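Local coordinates for protein chitinase (Thermococcus chitonophagus, PDB 5XSW) that probably hydrolyses chitin as an endochitinase, represented here by a fragment in which an N-terminal beta-strand domain precedes a largely helical domain that binds a glycan, at residues Lys45-Lys50 and Glu87-Gly92; Pro159-Ile164 and Ser448-Phe453; Asn202-Met207 and Thr384-Thr389. All blocks are in the same frame, centred on the assembly; numbering follows the deposited sequence.

Overall arrangement
Interaction 1 lies in the N-terminal beta-strand domain, far from the other two contacts: its centre is about 59 Å from that of interaction 2 and about 57 Å from that of interaction 3. Both of those belong to the largely helical domain. Their centres are about 14 Å apart, and along the chain interaction 3 is nested in the loop that interaction 2 closes. They touch where Ile164 CA packs on Asn204 OD1 at 3.6 Å. Interaction 3 joins helices 203-214 and 374-386, which each contribute residues of the glycan pocket at their far ends: Lys212, Glu213 and Asn214 on the first, His374 on the second.

Interaction 1: Lys45-Lys50 and Glu87-Gly92; sequences KVLSIK and EIQKSG
Leu47 and Ser48 both turn their backbone N-H groups to a single acceptor, Glu87 O. The bond from Leu47 N to Glu87 O is 2.8 Å long, whereas that from Ser48 N to Glu87 O is weak at 3.4 Å. Two residues thus face one, the definition of a classic beta bulge, and Leu47 takes the helix-like backbone angle (psi -43°) that lets the extra residue fit. On the Ser48 side of the bulge Glu87 N donates to Ser48 O at 2.8 Å; on the Lys45 side Lys45 and Gln89 form a doubly hydrogen-bonded antiparallel pair, with Gln89 N 2.8 Å from Lys45 O. Leu47 leans over the neighbouring strand. Its CG stands anti to the carbonyl carbon (chi1 -63°), and CD1 beyond it covers the peptide, 3.5 Å from Gln89 N and 3.9 Å from Gln89 CB. Ser48 OG lies against Glu87 CB at 3.7 Å. The other face is apolar, Val46 CG2 meeting Ile88 CD1 at 3.9 Å as the two branches cross obliquely. Strand 45-51 is an edge strand, within this chain, of an antiparallel four-stranded sheet, which packs on a second antiparallel sheet as in a beta-sandwich. Because the bulge shifts the alternation by one residue, Val46 and Ile49, three positions apart, both reach Val66 of the second sheet. On its other flank strand 80-89 pairs with strand 12-21, Ile88 bonding through its backbone to Ile13. Farther out, in the loop that follows, Lys90 NZ makes a salt bridge to Glu8 and a hydrogen bond to Tyr96 OH, and Ser91 O accepts from Thr43 OG1.

Interaction 2: Pro159-Ile164 and Ser448-Phe453; sequences PTQIII and SYRYDF
Ile162, in the loop segment 159-164, which is extended from Gln161 onward, donates its backbone N-H to Arg450 O (3.0 Å) and so holds the loop to the first turn of helix 449-461, a bond supplemented by a CA-H...O contact from Gln161 CA to the same oxygen. Ser448 is the N-cap of that helix: its OG accepts from Tyr451 N and also bonds to Asp394. Arg450 runs out straight, with CG anti to the backbone N (chi1 180°), and grips Gln161 side-on. Both NE and NH2 bond to Gln161 OE1, at 3.1 Å and 2.9 Å respectively. The oxygen lies in the guanidinium plane, yet both nitrogens come to it from one face of the amide. Tyr451 OH sits over the centre of the guanidinium, and Pro142 O takes a further bond from NH2. The Gln161 amide lies beside the Tyr451 ring, NE2 at its edge, 3.4 Å from Tyr451 CE1; this NE2 is held by Asp141 O and Tyr139 O. Ordered waters fill in the polar side, two of them linking Thr160 to Tyr451 O and another linking Thr160 O to Arg450 O. On the apolar side Ile162 CD1 makes a CH-pi contact over the Tyr449 ring, offset toward the rim, 3.6 Å from Tyr449 CZ. Tyr449 OH, hydrogen-bonded to Ala189 O, has Ile164 CD1 at 3.7 Å.

Interaction 3: Asn202-Met207 and Thr384-Thr389; sequences NPNFLM and TMDMET
Asn202 carries CG anti to its backbone N (chi1 -180°), whereas Asn204 and Asp386 both hold CG anti to the carbonyl carbon (chi1 -72° in each), and these settings turn the three CG atoms toward one another. Asn202 ND2 donates to the syn lone pair of Asp386 OD1 at 3.1 Å, its amide nearly coplanar with the carboxylate. Asn204 ND2 reaches the anti lone pair of Asp386 OD1 at 2.9 Å, its amide turned well out of the carboxylate plane. Both bonds are almost straight. Asn202 is also the N-cap of helix 203-214, its OD1 accepting from Asn204 N at 3.0 Å. The contact therefore joins the start of that helix to the last turn of helix 374-386. Beside the polar group Met385 lies across Met207 at about a right angle: its CE touches Met207 CB at 3.5 Å and Asn204 OD1 at 3.4 Å. That OD1 is bonded to Gly165 N, and Asn202 ND2 has Gly150 O as a second acceptor. An alanine at Asp386 would probably leave one side-chain N-H each of Asn202 and Asn204 without its acceptor, and the Asn204 amide freer to turn. The buried Asp386 OD1 is met by two side-chain amide N-H groups, which would probably disperse its negative charge.

Interaction 1: Lys45-Lys50 and Glu87-Gly92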
loop_
_atom_site.group_PDB
_atom_site.type_symbol
_atom_site.label_atom_id
_atom_site.label_comp_id
_atom_site.label_asym_id
_atom_site.label_seq_id
_atom_site.Cartn_x
_atom_site.Cartn_y
_atom_site.Cartn_z
ATOM N N LYS A 45 -0.903 -30.833 -33.649
ATOM C CA LYS A 45 0.356 -30.658 -32.926
ATOM C C LYS A 45 0.712 -29.201 -33.000
ATOM O O LYS A 45 0.740 -28.634 -34.089
ATOM C CB LYS A 45 1.486 -31.509 -33.523
ATOM C CG LYS A 45 2.894 -31.108 -33.013
ATOM C CD LYS A 45 4.012 -32.080 -33.497
ATOM C CE LYS A 45 4.543 -32.983 -32.360
ATOM N NZ LYS A 45 5.718 -33.867 -32.748
ATOM N N VAL A 46 0.950 -28.561 -31.856
ATOM C CA VAL A 46 1.312 -27.150 -31.919
ATOM C C VAL A 46 2.742 -27.033 -32.471
ATOM O O VAL A 46 3.676 -27.600 -31.895
ATOM C CB VAL A 46 1.228 -26.453 -30.533
ATOM C CG1 VAL A 46 1.714 -24.999 -30.657
ATOM C CG2 VAL A 46 -0.186 -26.531 -29.968
ATOM N N LEU A 47 2.913 -26.286 -33.554
ATOM C CA LEU A 47 4.247 -26.053 -34.124
ATOM C C LEU A 47 4.910 -24.799 -33.557
ATOM O O LEU A 47 6.092 -24.790 -33.248
ATOM C CB LEU A 47 4.154 -25.922 -35.644
ATOM C CG LEU A 47 3.641 -27.178 -36.376
ATOM C CD1 LEU A 47 3.163 -26.864 -37.789
ATOM C CD2 LEU A 47 4.721 -28.220 -36.422
ATOM N N SER A 48 4.138 -23.727 -33.443
ATOM C CA SER A 48 4.643 -22.482 -32.878
ATOM C C SER A 48 3.503 -21.529 -32.479
ATOM O O SER A 48 2.452 -21.486 -33.127
ATOM C CB SER A 48 5.527 -21.776 -33.890
ATOM O OG SER A 48 4.677 -21.199 -34.863
ATOM N N ILE A 49 3.729 -20.754 -31.418
ATOM C CA ILE A 49 2.822 -19.684 -31.036
ATOM C C ILE A 49 3.706 -18.462 -30.818
ATOM O O ILE A 49 4.605 -18.502 -29.959
ATOM C CB ILE A 49 2.041 -20.029 -29.745
ATOM C CG1 ILE A 49 1.237 -21.310 -29.912
ATOM C CG2 ILE A 49 1.156 -18.863 -29.309
ATOM C CD1 ILE A 49 0.380 -21.674 -28.676
ATOM N N LYS A 50 3.493 -17.425 -31.616
ATOM C CA LYS A 50 4.356 -16.236 -31.594
ATOM C C LYS A 50 3.524 -14.994 -31.636
ATOM O O LYS A 50 2.361 -15.045 -32.058
ATOM C CB LYS A 50 5.325 -16.237 -32.782
ATOM C CG LYS A 50 6.239 -17.469 -32.801
ATOM C CD LYS A 50 7.219 -17.396 -33.977
ATOM C CE LYS A 50 8.278 -18.484 -33.890
ATOM N NZ LYS A 50 9.306 -18.326 -34.971
ATOM N N GLU A 87 0.486 -21.756 -35.158
ATOM C CA GLU A 87 0.626 -22.693 -36.274
ATOM C C GLU A 87 0.466 -24.114 -35.780
ATOM O O GLU A 87 1.152 -24.529 -34.837
ATOM C CB GLU A 87 1.964 -22.499 -36.965
ATOM C CG GLU A 87 1.869 -21.405 -38.034
ATOM C CD GLU A 87 3.220 -20.935 -38.531
ATOM O OE1 GLU A 87 4.160 -21.775 -38.595
ATOM O OE2 GLU A 87 3.328 -19.720 -38.841
ATOM N N ILE A 88 -0.456 -24.849 -36.417
ATOM C CA ILE A 88 -0.815 -26.190 -35.986
ATOM C C ILE A 88 -0.520 -27.185 -37.143
ATOM O O ILE A 88 -0.841 -26.909 -38.304
ATOM C CB ILE A 88 -2.319 -26.286 -35.649
ATOM C CG1 ILE A 88 -2.733 -25.278 -34.570
ATOM C CG2 ILE A 88 -2.695 -27.719 -35.166
ATOM C CD1 ILE A 88 -2.269 -25.679 -33.212
ATOM N N GLN A 89 0.070 -28.316 -36.832
ATOM C CA GLN A 89 0.120 -29.423 -37.799
ATOM C C GLN A 89 -1.125 -30.311 -37.702
ATOM O O GLN A 89 -1.353 -30.937 -36.666
ATOM C CB GLN A 89 1.354 -30.255 -37.559
ATOM C CG GLN A 89 1.493 -31.413 -38.526
ATOM C CD GLN A 89 2.876 -31.973 -38.445
ATOM O OE1 GLN A 89 3.789 -31.470 -39.106
ATOM N NE2 GLN A 89 3.066 -32.982 -37.582
ATOM N N LYS A 90 -1.926 -30.360 -38.771
ATOM C CA LYS A 90 -3.266 -30.985 -38.710
ATOM C C LYS A 90 -3.222 -32.468 -38.341
ATOM O O LYS A 90 -2.433 -33.222 -38.899
ATOM C CB LYS A 90 -3.984 -30.806 -40.049
ATOM C CG LYS A 90 -5.450 -31.195 -40.052
ATOM C CD LYS A 90 -6.072 -30.717 -41.349
ATOM C CE LYS A 90 -7.558 -30.994 -41.414
ATOM N NZ LYS A 90 -8.171 -30.461 -42.658
ATOM N N SER A 91 -4.064 -32.892 -37.407
ATOM C CA SER A 91 -4.125 -34.304 -37.071
ATOM C C SER A 91 -5.268 -34.504 -36.124
ATOM O O SER A 91 -5.656 -33.564 -35.425
ATOM C CB SER A 91 -2.793 -34.783 -36.478
ATOM O OG SER A 91 -2.980 -35.823 -35.562
ATOM N N GLY A 92 -5.831 -35.714 -36.108
ATOM C CA GLY A 92 -6.920 -36.041 -35.204
ATOM C C GLY A 92 -8.236 -35.477 -35.708
ATOM O O GLY A 92 -8.303 -34.834 -36.772
#

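Interaction 2: Pro159-Ile164 and Ser448-Phe453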
loop_
_atom_site.group_PDB
_atom_site.type_symbol
_atom_site.label_atom_id
_atom_site.label_comp_id
_atom_site.label_asym_id
_atom_site.label_seq_id
_atom_site.Cartn_x
_atom_site.Cartn_y
_atom_site.Cartn_z
ATOM N N PRO A 159 -33.904 -12.566 4.658
ATOM C CA PRO A 159 -33.581 -11.982 3.351
ATOM C C PRO A 159 -33.739 -10.462 3.195
ATOM O O PRO A 159 -33.202 -9.905 2.224
ATOM C CB PRO A 159 -34.575 -12.686 2.409
ATOM C CG PRO A 159 -35.778 -12.968 3.311
ATOM C CD PRO A 159 -35.109 -13.429 4.618
ATOM N N THR A 160 -34.517 -9.807 4.063
ATOM C CA THR A 160 -34.762 -8.371 3.862
ATOM C C THR A 160 -34.442 -7.572 5.155
ATOM O O THR A 160 -34.285 -6.358 5.099
ATOM C CB THR A 160 -36.238 -8.081 3.417
ATOM O OG1 THR A 160 -37.139 -8.592 4.411
ATOM C CG2 THR A 160 -36.525 -8.728 2.076
ATOM N N GLN A 161 -34.318 -8.274 6.282
ATOM C CA GLN A 161 -33.951 -7.613 7.550
ATOM C C GLN A 161 -32.428 -7.638 7.755
ATOM O O GLN A 161 -31.798 -8.645 7.441
ATOM C CB GLN A 161 -34.581 -8.280 8.775
ATOM C CG GLN A 161 -36.112 -7.967 8.948
ATOM C CD GLN A 161 -36.715 -8.755 10.056
ATOM O OE1 GLN A 161 -36.095 -8.972 11.107
ATOM N NE2 GLN A 161 -37.967 -9.222 9.839
ATOM N N ILE A 162 -31.871 -6.535 8.271
ATOM C CA ILE A 162 -30.465 -6.499 8.753
ATOM C C ILE A 162 -30.483 -6.738 10.229
ATOM O O ILE A 162 -31.192 -6.042 10.968
ATOM C CB ILE A 162 -29.798 -5.127 8.535
ATOM C CG1 ILE A 162 -29.885 -4.723 7.080
ATOM C CG2 ILE A 162 -28.317 -5.145 9.020
ATOM C CD1 ILE A 162 -29.727 -3.251 6.903
ATOM N N ILE A 163 -29.723 -7.712 10.683
ATOM C CA ILE A 163 -29.752 -8.066 12.099
ATOM C C ILE A 163 -28.345 -7.844 12.718
ATOM O O ILE A 163 -27.464 -8.732 12.650
ATOM C CB ILE A 163 -30.120 -9.580 12.323
ATOM C CG1 ILE A 163 -31.365 -9.976 11.490
ATOM C CG2 ILE A 163 -30.257 -9.829 13.801
ATOM C CD1 ILE A 163 -32.582 -9.149 11.859
ATOM N N ILE A 164 -28.139 -6.690 13.334
ATOM C CA ILE A 164 -26.897 -6.471 14.047
ATOM C C ILE A 164 -27.180 -6.788 15.504
ATOM O O ILE A 164 -28.020 -6.151 16.132
ATOM C CB ILE A 164 -26.415 -5.018 13.920
ATOM C CG1 ILE A 164 -26.075 -4.692 12.465
ATOM C CG2 ILE A 164 -25.211 -4.782 14.816
ATOM C CD1 ILE A 164 -25.811 -3.224 12.213
ATOM N N SER A 448 -37.506 2.085 8.546
ATOM C CA SER A 448 -36.766 1.364 9.552
ATOM C C SER A 448 -35.419 0.882 8.972
ATOM O O SER A 448 -35.391 0.298 7.880
ATOM C CB SER A 448 -37.526 0.157 10.030
ATOM O OG SER A 448 -36.664 -0.720 10.757
ATOM N N TYR A 449 -34.326 1.100 9.714
ATOM C CA TYR A 449 -33.028 0.554 9.276
ATOM C C TYR A 449 -33.130 -0.980 9.211
ATOM O O TYR A 449 -32.895 -1.605 8.185
ATOM C CB TYR A 449 -31.919 0.987 10.229
ATOM C CG TYR A 449 -30.624 0.268 9.891
ATOM C CD1 TYR A 449 -29.795 0.748 8.907
ATOM C CD2 TYR A 449 -30.260 -0.874 10.569
ATOM C CE1 TYR A 449 -28.541 0.095 8.595
ATOM C CE2 TYR A 449 -29.024 -1.557 10.274
ATOM C CZ TYR A 449 -28.200 -1.044 9.306
ATOM O OH TYR A 449 -27.021 -1.700 9.051
ATOM N N ARG A 450 -33.550 -1.574 10.311
ATOM C CA ARG A 450 -33.621 -3.030 10.387
ATOM C C ARG A 450 -34.524 -3.652 9.279
ATOM O O ARG A 450 -34.121 -4.595 8.577
ATOM C CB ARG A 450 -34.141 -3.450 11.777
ATOM C CG ARG A 450 -34.224 -4.977 11.873
ATOM C CD ARG A 450 -34.713 -5.448 13.213
ATOM N NE ARG A 450 -35.232 -6.805 13.105
ATOM C CZ ARG A 450 -35.648 -7.529 14.154
ATOM N NH1 ARG A 450 -35.558 -7.051 15.402
ATOM N NH2 ARG A 450 -36.129 -8.743 13.953
ATOM N N TYR A 451 -35.728 -3.092 9.102
ATOM C CA TYR A 451 -36.738 -3.736 8.233
ATOM C C TYR A 451 -36.692 -3.272 6.791
ATOM O O TYR A 451 -36.985 -4.045 5.870
ATOM C CB TYR A 451 -38.145 -3.515 8.839
ATOM C CG TYR A 451 -38.319 -4.238 10.157
ATOM C CD1 TYR A 451 -38.536 -5.601 10.202
ATOM C CD2 TYR A 451 -38.152 -3.559 11.351
ATOM C CE1 TYR A 451 -38.656 -6.263 11.420
ATOM C CE2 TYR A 451 -38.268 -4.209 12.567
ATOM C CZ TYR A 451 -38.513 -5.550 12.593
ATOM O OH TYR A 451 -38.626 -6.168 13.825
ATOM N N ASP A 452 -36.332 -2.005 6.565
ATOM C CA ASP A 452 -36.453 -1.428 5.237
ATOM C C ASP A 452 -35.156 -1.154 4.481
ATOM O O ASP A 452 -35.174 -0.984 3.261
ATOM C CB ASP A 452 -37.195 -0.091 5.329
ATOM C CG ASP A 452 -38.595 -0.247 5.875
ATOM O OD1 ASP A 452 -39.322 -1.152 5.385
ATOM O OD2 ASP A 452 -38.947 0.513 6.790
ATOM N N PHE A 453 -34.042 -0.949 5.181
ATOM C CA PHE A 453 -32.928 -0.358 4.432
ATOM C C PHE A 453 -32.314 -1.295 3.358
ATOM O O PHE A 453 -31.850 -0.821 2.315
ATOM C CB PHE A 453 -31.810 0.178 5.407
ATOM C CG PHE A 453 -30.798 1.058 4.693
ATOM C CD1 PHE A 453 -31.191 2.241 4.116
ATOM C CD2 PHE A 453 -29.451 0.676 4.590
ATOM C CE1 PHE A 453 -30.278 3.060 3.402
ATOM C CE2 PHE A 453 -28.523 1.464 3.912
ATOM C CZ PHE A 453 -28.924 2.658 3.310
HETATM O O HOH W 1 -35.566 -4.436 3.636
HETATM O O HOH W 2 -33.173 -3.965 5.991
HETATM O O HOH W 3 -37.587 -6.789 6.248
#

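Interaction 3: Asn202-Met207 and Thr384-Thr389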
loop_
_atom_site.group_PDB
_atom_site.type_symbol
_atom_site.label_atom_id
_atom_site.label_comp_id
_atom_site.label_asym_id
_atom_site.label_seq_id
_atom_site.Cartn_x
_atom_site.Cartn_y
_atom_site.Cartn_z
ATOM N N ASN A 202 -20.882 -9.936 6.494
ATOM C CA ASN A 202 -21.665 -9.997 7.729
ATOM C C ASN A 202 -21.407 -8.749 8.576
ATOM O O ASN A 202 -20.281 -8.523 9.000
ATOM C CB ASN A 202 -21.236 -11.241 8.522
ATOM C CG ASN A 202 -21.983 -11.427 9.841
ATOM O OD1 ASN A 202 -22.917 -10.682 10.191
ATOM N ND2 ASN A 202 -21.599 -12.459 10.568
ATOM N N PRO A 203 -22.437 -7.934 8.811
ATOM C CA PRO A 203 -22.244 -6.735 9.629
ATOM C C PRO A 203 -21.669 -7.068 10.987
ATOM O O PRO A 203 -20.915 -6.250 11.519
ATOM C CB PRO A 203 -23.699 -6.147 9.789
ATOM C CG PRO A 203 -24.464 -6.717 8.615
ATOM C CD PRO A 203 -23.825 -8.100 8.340
ATOM N N ASN A 204 -21.996 -8.231 11.563
ATOM C CA ASN A 204 -21.455 -8.543 12.886
ATOM C C ASN A 204 -19.900 -8.730 12.827
ATOM O O ASN A 204 -19.180 -8.474 13.793
ATOM C CB ASN A 204 -22.071 -9.837 13.414
ATOM C CG ASN A 204 -23.542 -9.659 13.815
ATOM O OD1 ASN A 204 -23.989 -8.550 14.138
ATOM N ND2 ASN A 204 -24.301 -10.758 13.756
ATOM N N PHE A 205 -19.420 -9.203 11.692
ATOM C CA PHE A 205 -17.964 -9.421 11.561
ATOM C C PHE A 205 -17.273 -8.014 11.540
ATOM O O PHE A 205 -16.275 -7.811 12.212
ATOM C CB PHE A 205 -17.635 -10.184 10.287
ATOM C CG PHE A 205 -16.137 -10.333 10.080
ATOM C CD1 PHE A 205 -15.457 -11.312 10.780
ATOM C CD2 PHE A 205 -15.428 -9.430 9.263
ATOM C CE1 PHE A 205 -14.053 -11.452 10.672
ATOM C CE2 PHE A 205 -14.007 -9.539 9.143
ATOM C CZ PHE A 205 -13.341 -10.567 9.855
ATOM N N LEU A 206 -17.794 -7.077 10.746
ATOM C CA LEU A 206 -17.184 -5.699 10.709
ATOM C C LEU A 206 -17.293 -5.032 12.067
ATOM O O LEU A 206 -16.383 -4.317 12.498
ATOM C CB LEU A 206 -17.855 -4.789 9.644
ATOM C CG LEU A 206 -17.502 -5.213 8.203
ATOM C CD1 LEU A 206 -18.166 -4.342 7.143
ATOM C CD2 LEU A 206 -15.941 -5.144 7.956
ATOM N N MET A 207 -18.366 -5.324 12.793
ATOM C CA MET A 207 -18.572 -4.775 14.152
ATOM C C MET A 207 -17.488 -5.303 15.113
ATOM O O MET A 207 -16.866 -4.557 15.914
ATOM C CB MET A 207 -19.973 -5.154 14.693
ATOM C CG MET A 207 -21.115 -4.361 14.044
ATOM S SD MET A 207 -21.322 -2.668 14.746
ATOM C CE MET A 207 -21.814 -2.990 16.447
ATOM N N THR A 384 -20.776 -14.491 19.038
ATOM C CA THR A 384 -21.700 -13.989 20.085
ATOM C C THR A 384 -22.772 -13.051 19.542
ATOM O O THR A 384 -23.936 -13.157 19.913
ATOM C CB THR A 384 -20.906 -13.283 21.209
ATOM O OG1 THR A 384 -19.920 -14.221 21.690
ATOM C CG2 THR A 384 -21.806 -12.858 22.395
ATOM N N MET A 385 -22.385 -12.126 18.667
ATOM C CA MET A 385 -23.350 -11.238 18.034
ATOM C C MET A 385 -24.338 -12.020 17.171
ATOM O O MET A 385 -25.535 -11.733 17.169
ATOM C CB MET A 385 -22.612 -10.197 17.170
ATOM C CG MET A 385 -21.839 -9.193 18.034
ATOM S SD MET A 385 -21.010 -8.006 16.981
ATOM C CE MET A 385 -22.369 -6.857 16.618
ATOM N N ASP A 386 -23.821 -12.976 16.417
ATOM C CA ASP A 386 -24.662 -13.828 15.540
ATOM C C ASP A 386 -25.790 -14.539 16.341
ATOM O O ASP A 386 -26.849 -14.816 15.790
ATOM C CB ASP A 386 -23.860 -14.940 14.892
ATOM C CG ASP A 386 -22.891 -14.477 13.773
ATOM O OD1 ASP A 386 -23.007 -13.346 13.218
ATOM O OD2 ASP A 386 -22.055 -15.338 13.402
ATOM N N MET A 387 -25.479 -14.935 17.576
ATOM C CA MET A 387 -26.446 -15.639 18.452
ATOM C C MET A 387 -27.445 -14.701 19.140
ATOM O O MET A 387 -28.379 -15.179 19.808
ATOM C CB MET A 387 -25.729 -16.421 19.549
ATOM C CG MET A 387 -24.799 -17.504 19.037
ATOM S SD MET A 387 -25.766 -18.730 18.116
ATOM C CE MET A 387 -26.696 -19.489 19.477
ATOM N N GLU A 388 -27.245 -13.385 19.036
ATOM C CA GLU A 388 -28.038 -12.450 19.826
ATOM C C GLU A 388 -29.468 -12.407 19.265
ATOM O O GLU A 388 -29.649 -12.283 18.061
ATOM C CB GLU A 388 -27.426 -11.046 19.806
ATOM C CG GLU A 388 -28.293 -9.985 20.485
ATOM C CD GLU A 388 -28.392 -10.150 22.001
ATOM O OE1 GLU A 388 -27.457 -10.695 22.608
ATOM O OE2 GLU A 388 -29.401 -9.692 22.606
ATOM N N THR A 389 -30.471 -12.538 20.122
ATOM C CA THR A 389 -31.853 -12.423 19.668
ATOM C C THR A 389 -32.630 -11.298 20.328
ATOM O O THR A 389 -33.571 -10.781 19.762
ATOM C CB THR A 389 -32.629 -13.737 19.884
ATOM O OG1 THR A 389 -32.618 -14.086 21.271
ATOM C CG2 THR A 389 -32.011 -14.844 19.078
#